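Isoprenyl transferase (Campylobacter jejuni, PDB 3UGS) probably catalyses, as a magnesium-dependent homodimer, the condensation of isopentenyl diphosphate with allylic diphosphates to build long cis-polyprenyl diphosphates such as undecaprenyl diphosphate. Local coordinates at residues 53-58 against 163-168; 45-50 against 92-97; 103-108 against 130-135. All coordinates share one frame; numbering follows the deposited sequence.

How the contacts relate
The three contacts share one six-stranded parallel sheet. Strand 53-60 (contact 1) lies next to strand 126-134 (contact 3), which in turn borders strand 94-99 (contact 2); Leu-56 O to Ala-131 N, 3.0 Å, probably bonds the first pair. Centres of contacts 1 and 2, and of contacts 1 and 3, are about 14 Å apart, those of contacts 2 and 3 about 23 Å. Along the chain contact 2 closes before contact 3 opens, contact 3 is nested within the span closed by contact 1, and contacts 1 and 2 interlock. Contact 1 includes prenyl-pocket residues, contact 3 borders probable substrate-binding residues, and contact 2 lies away from these sites.

Contact 1 of 3, residues 53-58 against 163-168; sequences NLSLFA and LDLPLD. With FFT ((2Z,6Z)-3,7,11-trimethyldodeca-2,6,10-trien-1-yl dihydrogen phosphate), chain C.
Strand 53-58 and the irregular segment 163-168 are matched in opposite senses, though the loop slants across the strand rather than lying antiparallel to it: the nearest alpha carbons pair Asn-53 with Leu-167 at 8.7 Å and Ser-55 with Leu-165 at 9.6 Å. Such separations exclude backbone pairing, and the 143 Å² buried between the segments comes from side chains reaching across. Two leucine methyls make the join. CD2 of Leu-167 lies beside the amide of Asn-53, 3.6 Å from ND2, and the two side chains cross obliquely. CD2 of Leu-165 rests 3.5 Å from the hydroxyl OG of Ser-55. Both leucines hold CG anti to the backbone N (chi1 -174° in Leu-165, -167° in Leu-167), a setting that extends these branches toward the strand. The polar groups they cover are already engaged: Asn-129 bonds through ND2 to both Asn-53 OD1 and Ser-55 OG, and the hydroxyl is also bonded to His-9 NE2. Of these pairs Ser-55 and Leu-165 are buried, Asn-53 and Leu-167 partly exposed.

Farther along the same face of the strand, Phe-57 belongs to the prenyl pocket. The branch methyl C12 of the bound farnesyl monophosphate stands 3.6 Å above the plane of the Phe-57 ring, over its centre, a CH-pi geometry. Next along the chain, Ala-58 O approaches C5 of the prenyl chain to 3.6 Å.

In the fold, strand 53-60 lies between strands 9-14 and 126-134 of the parallel sheet, and helix 34-48 packs on Leu-54 and Leu-56 on its other face. Leu-163 and Asp-164 fasten the loop to helix 136-149, the latter by salt bridges to Arg-142 and Arg-146, while Asp-168 pairs with Arg-137 of the second subunit.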
loop_
_atom_site.group_PDB
_atom_site.type_symbol
_atom_site.label_atom_id
_atom_site.label_comp_id
_atom_site.label_asym_id
_atom_site.label_seq_id
_atom_site.Cartn_x
_atom_site.Cartn_y
_atom_site.Cartn_z
ATOM N N ASN A 53 12.968 3.644 14.015
ATOM C CA ASN A 53 11.893 4.524 13.543
ATOM C C ASN A 53 10.532 3.967 13.842
ATOM O O ASN A 53 10.251 2.802 13.547
ATOM C CB ASN A 53 11.955 4.781 12.042
ATOM C CG ASN A 53 12.912 5.872 11.683
ATOM O OD1 ASN A 53 12.474 7.011 11.409
ATOM N ND2 ASN A 53 14.209 5.563 11.701
ATOM N N LEU A 54 9.718 4.840 14.412
ATOM C CA LEU A 54 8.345 4.541 14.758
ATOM C C LEU A 54 7.439 5.590 14.155
ATOM O O LEU A 54 7.538 6.783 14.459
ATOM C CB LEU A 54 8.137 4.452 16.267
ATOM C CG LEU A 54 6.696 4.309 16.733
ATOM C CD1 LEU A 54 6.129 2.925 16.437
ATOM C CD2 LEU A 54 6.624 4.653 18.234
ATOM N N SER A 55 6.546 5.106 13.307
ATOM C CA SER A 55 5.701 5.974 12.513
ATOM C C SER A 55 4.271 5.818 12.918
ATOM O O SER A 55 3.730 4.718 12.974
ATOM C CB SER A 55 5.879 5.740 11.024
ATOM O OG SER A 55 7.137 6.259 10.573
ATOM N N LEU A 56 3.675 6.971 13.222
ATOM C CA LEU A 56 2.290 7.031 13.755
ATOM C C LEU A 56 1.418 7.912 12.908
ATOM O O LEU A 56 1.873 8.902 12.424
ATOM C CB LEU A 56 2.232 7.521 15.218
ATOM C CG LEU A 56 3.232 6.827 16.160
ATOM C CD1 LEU A 56 3.232 7.567 17.495
ATOM C CD2 LEU A 56 2.954 5.307 16.319
ATOM N N PHE A 57 0.164 7.513 12.768
ATOM C CA PHE A 57 -0.804 8.194 11.925
ATOM C C PHE A 57 -1.798 8.960 12.763
ATOM O O PHE A 57 -2.670 8.401 13.371
ATOM C CB PHE A 57 -1.579 7.223 11.008
ATOM C CG PHE A 57 -2.047 7.846 9.705
ATOM C CD1 PHE A 57 -1.957 9.217 9.480
ATOM C CD2 PHE A 57 -2.562 7.058 8.699
ATOM C CE1 PHE A 57 -2.366 9.762 8.266
ATOM C CE2 PHE A 57 -2.963 7.601 7.498
ATOM C CZ PHE A 57 -2.871 8.946 7.285
ATOM N N ALA A 58 -1.686 10.269 12.726
ATOM C CA ALA A 58 -2.563 11.133 13.549
ATOM C C ALA A 58 -3.778 11.649 12.788
ATOM O O ALA A 58 -4.911 11.465 13.202
ATOM C CB ALA A 58 -1.768 12.298 14.117
ATOM N N LEU A 163 10.979 11.907 -0.562
ATOM C CA LEU A 163 9.784 11.726 0.271
ATOM C C LEU A 163 9.998 12.455 1.592
ATOM O O LEU A 163 11.103 12.727 1.986
ATOM C CB LEU A 163 9.440 10.265 0.503
ATOM C CG LEU A 163 8.900 9.460 -0.675
ATOM C CD1 LEU A 163 9.065 7.979 -0.367
ATOM C CD2 LEU A 163 7.451 9.824 -0.970
ATOM N N ASP A 164 8.897 12.836 2.238
ATOM C CA ASP A 164 8.958 13.397 3.614
ATOM C C ASP A 164 9.696 12.399 4.513
ATOM O O ASP A 164 10.377 12.772 5.446
ATOM C CB ASP A 164 7.576 13.597 4.216
ATOM C CG ASP A 164 6.892 14.848 3.730
ATOM O OD1 ASP A 164 7.500 15.655 2.969
ATOM O OD2 ASP A 164 5.719 15.043 4.149
ATOM N N LEU A 165 9.487 11.119 4.214
ATOM C CA LEU A 165 10.068 9.993 4.966
ATOM C C LEU A 165 10.588 8.894 4.049
ATOM O O LEU A 165 9.897 7.934 3.749
ATOM C CB LEU A 165 9.062 9.419 5.970
ATOM C CG LEU A 165 9.570 8.332 6.920
ATOM C CD1 LEU A 165 10.713 8.792 7.803
ATOM C CD2 LEU A 165 8.392 7.870 7.745
ATOM N N PRO A 166 11.855 9.015 3.639
ATOM C CA PRO A 166 12.465 8.096 2.670
ATOM C C PRO A 166 12.548 6.624 3.055
ATOM O O PRO A 166 12.670 5.745 2.179
ATOM C CB PRO A 166 13.884 8.674 2.506
ATOM C CG PRO A 166 13.766 10.118 2.879
ATOM C CD PRO A 166 12.800 10.084 4.031
ATOM N N LEU A 167 12.443 6.372 4.337
ATOM C CA LEU A 167 12.702 5.024 4.904
ATOM C C LEU A 167 11.588 4.002 4.650
ATOM O O LEU A 167 10.421 4.194 5.011
ATOM C CB LEU A 167 12.971 5.103 6.411
ATOM C CG LEU A 167 13.555 3.817 7.027
ATOM C CD1 LEU A 167 14.926 3.439 6.492
ATOM C CD2 LEU A 167 13.626 3.979 8.523
ATOM N N ASP A 168 11.975 2.904 4.032
ATOM C CA ASP A 168 11.030 1.771 3.793
ATOM C C ASP A 168 10.483 1.293 5.154
ATOM O O ASP A 168 11.158 1.287 6.185
ATOM C CB ASP A 168 11.641 0.560 3.076
ATOM C CG ASP A 168 11.990 0.808 1.595
ATOM O OD1 ASP A 168 11.418 1.712 0.947
ATOM O OD2 ASP A 168 12.866 0.059 1.066
HETATM O O3 FFT C . -8.669 3.209 8.094
HETATM P P FFT C . -9.321 4.048 9.160
HETATM O O1 FFT C . -9.188 3.463 10.533
HETATM O O2 FFT C . -10.706 4.492 8.726
HETATM O O FFT C . -8.497 5.439 9.287
HETATM C C14 FFT C . -7.177 5.469 9.870
HETATM C C13 FFT C . -6.531 6.823 9.686
HETATM C C11 FFT C . -6.085 7.553 10.704
HETATM C C12 FFT C . -5.468 8.878 10.464
HETATM C C10 FFT C . -6.095 7.033 12.115
HETATM C C9 FFT C . -6.814 7.955 13.057
HETATM C C8 FFT C . -7.068 7.242 14.372
HETATM C C6 FFT C . -6.481 7.639 15.518
HETATM C C7 FFT C . -6.756 6.947 16.832
HETATM C C5 FFT C . -5.533 8.806 15.492
HETATM C C4 FFT C . -5.649 9.475 16.841
HETATM C C3 FFT C . -5.034 10.854 16.849
HETATM C C1 FFT C . -4.731 11.432 18.036
HETATM C C2 FFT C . -5.003 10.704 19.343
HETATM C C FFT C . -4.110 12.814 18.036
#

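Contact 2 of 3, residues 45-50 against 92-97; sequences VCMEEN and NNVRLR
Met-47, on the last turn of helix 34-48, meets Asn-92, in the turn before strand 94-99, and Val-94, the first residue of that strand, which is the outermost on this side of the chain's parallel sheet. The Met-47 and Val-94 alpha carbons are 9.7 Å apart, a gap that the long methionine side chain spans. Its CB leaves the helix toward the strand; CG then stands anti to the carbonyl carbon (chi1 -72°), and the chain runs nearly straight on to SD. A bend about the CG-SD bond (chi3 123°) brings the terminal methyl across. There CE of Met-47 lies 3.5 Å from O of Asn-92 and 4.4 Å from CG2 of Val-94, so one methyl makes both contacts, by van der Waals packing. The 78 Å² buried in total agrees with so slender a bridge. Met-47 also touches Ala-125 in the loop before strand 126-134, while Val-94 packs on Phe-89 and Val-128, placing the methyl at the margin of the core. Just beyond Met-47 the helix closes in a Schellman motif: Asn-50 has a positive phi of 57°, and its N bonds to Met-47 O at 3.1 Å.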
loop_
_atom_site.group_PDB
_atom_site.type_symbol
_atom_site.label_atom_id
_atom_site.label_comp_id
_atom_site.label_asym_id
_atom_site.label_seq_id
_atom_site.Cartn_x
_atom_site.Cartn_y
_atom_site.Cartn_z
ATOM N N VAL A 45 9.526 -0.703 23.897
ATOM C CA VAL A 45 9.723 -1.962 23.109
ATOM C C VAL A 45 10.600 -1.717 21.853
ATOM O O VAL A 45 11.458 -2.485 21.469
ATOM C CB VAL A 45 8.395 -2.602 22.673
ATOM C CG1 VAL A 45 8.657 -3.682 21.629
ATOM C CG2 VAL A 45 7.691 -3.212 23.864
ATOM N N CYS A 46 10.363 -0.582 21.237
ATOM C CA CYS A 46 11.148 -0.160 20.061
ATOM C C CYS A 46 12.615 -0.027 20.360
ATOM O O CYS A 46 13.469 -0.442 19.579
ATOM C CB CYS A 46 10.630 1.160 19.489
ATOM S SG CYS A 46 9.087 0.965 18.535
ATOM N N MET A 47 12.885 0.608 21.487
ATOM C CA MET A 47 14.284 0.809 21.975
ATOM C C MET A 47 14.967 -0.532 22.301
ATOM O O MET A 47 16.051 -0.861 21.821
ATOM C CB MET A 47 14.332 1.725 23.213
ATOM C CG MET A 47 14.034 3.184 22.861
ATOM S SD MET A 47 13.651 4.285 24.228
ATOM C CE MET A 47 14.919 5.525 23.969
ATOM N N GLU A 48 14.264 -1.302 23.109
ATOM C CA GLU A 48 14.735 -2.645 23.551
ATOM C C GLU A 48 15.010 -3.526 22.339
ATOM O O GLU A 48 15.928 -4.334 22.338
ATOM C CB GLU A 48 13.709 -3.349 24.461
ATOM C CG GLU A 48 13.489 -2.645 25.793
ATOM C CD GLU A 48 12.367 -3.267 26.626
ATOM O OE1 GLU A 48 11.939 -4.405 26.326
ATOM O OE2 GLU A 48 11.897 -2.604 27.583
ATOM N N GLU A 49 14.210 -3.316 21.305
ATOM C CA GLU A 49 14.286 -4.122 20.040
ATOM C C GLU A 49 15.144 -3.546 18.924
ATOM O O GLU A 49 15.266 -4.109 17.850
ATOM C CB GLU A 49 12.895 -4.393 19.503
ATOM C CG GLU A 49 12.102 -5.342 20.410
ATOM C CD GLU A 49 12.494 -6.810 20.244
ATOM O OE1 GLU A 49 11.565 -7.648 20.307
ATOM O OE2 GLU A 49 13.692 -7.142 20.023
ATOM N N ASN A 50 15.751 -2.415 19.204
ATOM C CA ASN A 50 16.532 -1.688 18.179
ATOM C C ASN A 50 15.727 -1.314 16.904
ATOM O O ASN A 50 16.189 -1.398 15.782
ATOM C CB ASN A 50 17.789 -2.478 17.794
ATOM C CG ASN A 50 18.829 -1.616 17.097
ATOM O OD1 ASN A 50 19.014 -0.449 17.443
ATOM N ND2 ASN A 50 19.510 -2.184 16.112
ATOM N N ASN A 92 14.296 11.675 27.376
ATOM C CA ASN A 92 14.334 10.227 27.014
ATOM C C ASN A 92 15.048 9.946 25.697
ATOM O O ASN A 92 15.124 8.815 25.234
ATOM C CB ASN A 92 12.953 9.615 26.999
ATOM C CG ASN A 92 12.486 9.204 28.385
ATOM O OD1 ASN A 92 13.120 8.383 29.047
ATOM N ND2 ASN A 92 11.375 9.777 28.828
ATOM N N ASN A 93 15.587 11.008 25.117
ATOM C CA ASN A 93 16.425 10.895 23.886
ATOM C C ASN A 93 15.614 10.405 22.662
ATOM O O ASN A 93 16.119 9.711 21.784
ATOM C CB ASN A 93 17.600 9.941 24.163
ATOM C CG ASN A 93 18.756 10.142 23.206
ATOM O OD1 ASN A 93 18.931 11.238 22.688
ATOM N ND2 ASN A 93 19.546 9.084 22.949
ATOM N N VAL A 94 14.335 10.743 22.688
ATOM C CA VAL A 94 13.400 10.471 21.585
ATOM C C VAL A 94 13.254 11.708 20.703
ATOM O O VAL A 94 12.952 12.804 21.163
ATOM C CB VAL A 94 12.014 10.043 22.053
ATOM C CG1 VAL A 94 11.105 9.771 20.864
ATOM C CG2 VAL A 94 12.117 8.795 22.910
ATOM N N ARG A 95 13.473 11.504 19.416
ATOM C CA ARG A 95 13.274 12.560 18.414
ATOM C C ARG A 95 11.852 12.510 17.862
ATOM O O ARG A 95 11.272 11.438 17.653
ATOM C CB ARG A 95 14.271 12.431 17.268
ATOM C CG ARG A 95 14.364 13.654 16.368
ATOM C CD ARG A 95 15.039 13.386 15.031
ATOM N NE ARG A 95 15.228 14.633 14.303
ATOM C CZ ARG A 95 15.380 14.745 12.985
ATOM N NH1 ARG A 95 15.396 13.673 12.207
ATOM N NH2 ARG A 95 15.505 15.951 12.433
ATOM N N LEU A 96 11.293 13.688 17.655
ATOM C CA LEU A 96 9.997 13.829 16.962
ATOM C C LEU A 96 10.121 14.540 15.619
ATOM O O LEU A 96 10.688 15.612 15.498
ATOM C CB LEU A 96 8.941 14.542 17.800
ATOM C CG LEU A 96 7.587 14.681 17.057
ATOM C CD1 LEU A 96 6.742 13.416 17.132
ATOM C CD2 LEU A 96 6.774 15.854 17.571
ATOM N N ARG A 97 9.530 13.905 14.625
ATOM C CA ARG A 97 9.415 14.473 13.273
ATOM C C ARG A 97 8.000 14.420 12.769
ATOM O O ARG A 97 7.351 13.381 12.831
ATOM C CB ARG A 97 10.252 13.710 12.279
ATOM C CG ARG A 97 11.728 13.838 12.512
ATOM C CD ARG A 97 12.486 13.109 11.398
#

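Contact 3 of 3, residues 103-108 against 130-135; sequences SRLEDK and LAISYG
The hydroxyl OG of Ser-133, which lies 3.7 Å from CB of Arg-104 across the contact, is held by two hydrogen bonds: it donates to the carbonyl oxygen of Asp-101 and receives the indole NE1 of Trp-64. The contact belongs to the beta-alpha-beta unit of strand 94-99, helix 107-120 and strand 126-134, and joins the approach to the helix with the corner at Ile-132 and Ser-133, where the chain turns. That corner is evident in the backbone of Ser-133, whose phi and psi are both positive. With OG anti to the backbone N (chi1 176°), the hydroxyl points to Asp-101, after strand 94-99, and Trp-64, after strand 53-60.

Arg-104 passes over this hydroxyl with its aliphatic part, CD lying 4.2 Å from Ser-133 OG. The chain bends about the CG-CD bond (chi3 86°), and the arginine forms a cation-pi interaction with Trp-64. Since Trp-64 probably binds substrate, Ser-133 and Arg-104 would form a second shell, one holding the indole N-H and the other meeting the ring.

Next to this polar group the packing is apolar. Leu-105 and Ile-132 cross at about a right angle, both also touching Ile-113 of helix 107-120, and Phe-75 of helix 68-88 adds to the cover of Leu-105. Between nearest atoms, the Ile-132 side chain is about 8 Å from the prenyl tail of the bound ligand. CG2 of Ile-132 sits against both methyls of Leu-105, 4.0 Å from CD2 and 4.1 Å from CD1, and the same CD2 also reaches CB of Ser-133 at 4.1 Å.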
loop_
_atom_site.group_PDB
_atom_site.type_symbol
_atom_site.label_atom_id
_atom_site.label_comp_id
_atom_site.label_asym_id
_atom_site.label_seq_id
_atom_site.Cartn_x
_atom_site.Cartn_y
_atom_site.Cartn_z
ATOM N N SER A 103 1.305 22.743 6.028
ATOM C CA SER A 103 0.841 24.111 5.661
ATOM C C SER A 103 -0.662 24.265 5.844
ATOM O O SER A 103 -1.171 25.362 5.918
ATOM C CB SER A 103 1.217 24.528 4.232
ATOM O OG SER A 103 0.204 24.141 3.316
ATOM N N ARG A 104 -1.343 23.134 5.947
ATOM C CA ARG A 104 -2.845 23.090 6.123
ATOM C C ARG A 104 -3.270 23.242 7.585
ATOM O O ARG A 104 -4.453 23.313 7.913
ATOM C CB ARG A 104 -3.461 21.837 5.469
ATOM C CG ARG A 104 -3.559 21.975 3.941
ATOM C CD ARG A 104 -4.246 20.800 3.263
ATOM N NE ARG A 104 -5.714 20.894 3.201
ATOM C CZ ARG A 104 -6.486 20.031 2.531
ATOM N NH1 ARG A 104 -5.946 19.017 1.842
ATOM N NH2 ARG A 104 -7.807 20.186 2.545
ATOM N N LEU A 105 -2.271 23.351 8.445
ATOM C CA LEU A 105 -2.493 23.428 9.893
ATOM C C LEU A 105 -2.562 24.857 10.435
ATOM O O LEU A 105 -1.885 25.763 9.970
ATOM C CB LEU A 105 -1.438 22.650 10.674
ATOM C CG LEU A 105 -1.319 21.131 10.386
ATOM C CD1 LEU A 105 -0.082 20.552 11.070
ATOM C CD2 LEU A 105 -2.557 20.339 10.799
ATOM N N GLU A 106 -3.394 25.039 11.451
ATOM C CA GLU A 106 -3.431 26.316 12.176
ATOM C C GLU A 106 -2.026 26.691 12.659
ATOM O O GLU A 106 -1.215 25.842 12.998
ATOM C CB GLU A 106 -4.396 26.291 13.368
ATOM C CG GLU A 106 -5.863 26.301 12.986
ATOM C CD GLU A 106 -6.791 26.417 14.199
ATOM O OE1 GLU A 106 -6.297 26.356 15.346
ATOM O OE2 GLU A 106 -8.025 26.557 14.020
ATOM N N ASP A 107 -1.790 27.984 12.719
ATOM C CA ASP A 107 -0.489 28.568 13.158
ATOM C C ASP A 107 0.021 28.046 14.477
ATOM O O ASP A 107 1.159 27.652 14.601
ATOM C CB ASP A 107 -0.585 30.097 13.288
ATOM C CG ASP A 107 -0.651 30.787 11.947
ATOM O OD1 ASP A 107 -0.116 30.204 10.979
ATOM O OD2 ASP A 107 -1.236 31.895 11.867
ATOM N N LYS A 108 -0.849 28.082 15.468
ATOM C CA LYS A 108 -0.517 27.661 16.849
ATOM C C LYS A 108 0.052 26.237 16.871
ATOM O O LYS A 108 0.908 25.894 17.672
ATOM C CB LYS A 108 -1.756 27.717 17.764
ATOM N N LEU A 130 5.598 11.464 13.009
ATOM C CA LEU A 130 4.190 11.784 13.228
ATOM C C LEU A 130 3.575 12.343 11.952
ATOM O O LEU A 130 3.916 13.440 11.483
ATOM C CB LEU A 130 4.018 12.769 14.395
ATOM C CG LEU A 130 2.600 12.900 14.979
ATOM C CD1 LEU A 130 2.089 11.576 15.574
ATOM C CD2 LEU A 130 2.571 13.995 16.047
ATOM N N ALA A 131 2.665 11.558 11.408
ATOM C CA ALA A 131 1.931 11.916 10.189
ATOM C C ALA A 131 0.683 12.743 10.463
ATOM O O ALA A 131 -0.325 12.259 10.954
ATOM C CB ALA A 131 1.583 10.669 9.397
ATOM N N ILE A 132 0.776 14.015 10.125
ATOM C CA ILE A 132 -0.300 15.011 10.424
ATOM C C ILE A 132 -0.674 15.822 9.213
ATOM O O ILE A 132 0.184 16.435 8.585
ATOM C CB ILE A 132 0.081 16.050 11.495
ATOM C CG1 ILE A 132 0.829 15.387 12.615
ATOM C CG2 ILE A 132 -1.154 16.751 12.035
ATOM C CD1 ILE A 132 1.547 16.407 13.496
ATOM N N SER A 133 -1.971 15.854 8.936
ATOM C CA SER A 133 -2.457 16.366 7.655
ATOM C C SER A 133 -1.597 15.727 6.551
ATOM O O SER A 133 -1.052 16.367 5.681
ATOM C CB SER A 133 -2.339 17.889 7.571
ATOM O OG SER A 133 -2.748 18.318 6.271
ATOM N N TYR A 134 -1.452 14.438 6.677
ATOM C CA TYR A 134 -0.594 13.652 5.797
ATOM C C TYR A 134 -1.385 12.685 4.931
ATOM O O TYR A 134 -2.303 12.026 5.355
ATOM C CB TYR A 134 0.450 12.870 6.589
ATOM C CG TYR A 134 1.110 11.802 5.790
ATOM C CD1 TYR A 134 2.371 12.002 5.231
ATOM C CD2 TYR A 134 0.459 10.608 5.539
ATOM C CE1 TYR A 134 2.979 11.017 4.464
ATOM C CE2 TYR A 134 1.044 9.639 4.774
ATOM C CZ TYR A 134 2.302 9.834 4.238
ATOM O OH TYR A 134 2.879 8.827 3.464
ATOM N N GLY A 135 -0.975 12.595 3.691
ATOM C CA GLY A 135 -1.463 11.553 2.807
ATOM C C GLY A 135 -0.344 11.053 1.928
ATOM O O GLY A 135 0.539 11.834 1.544
#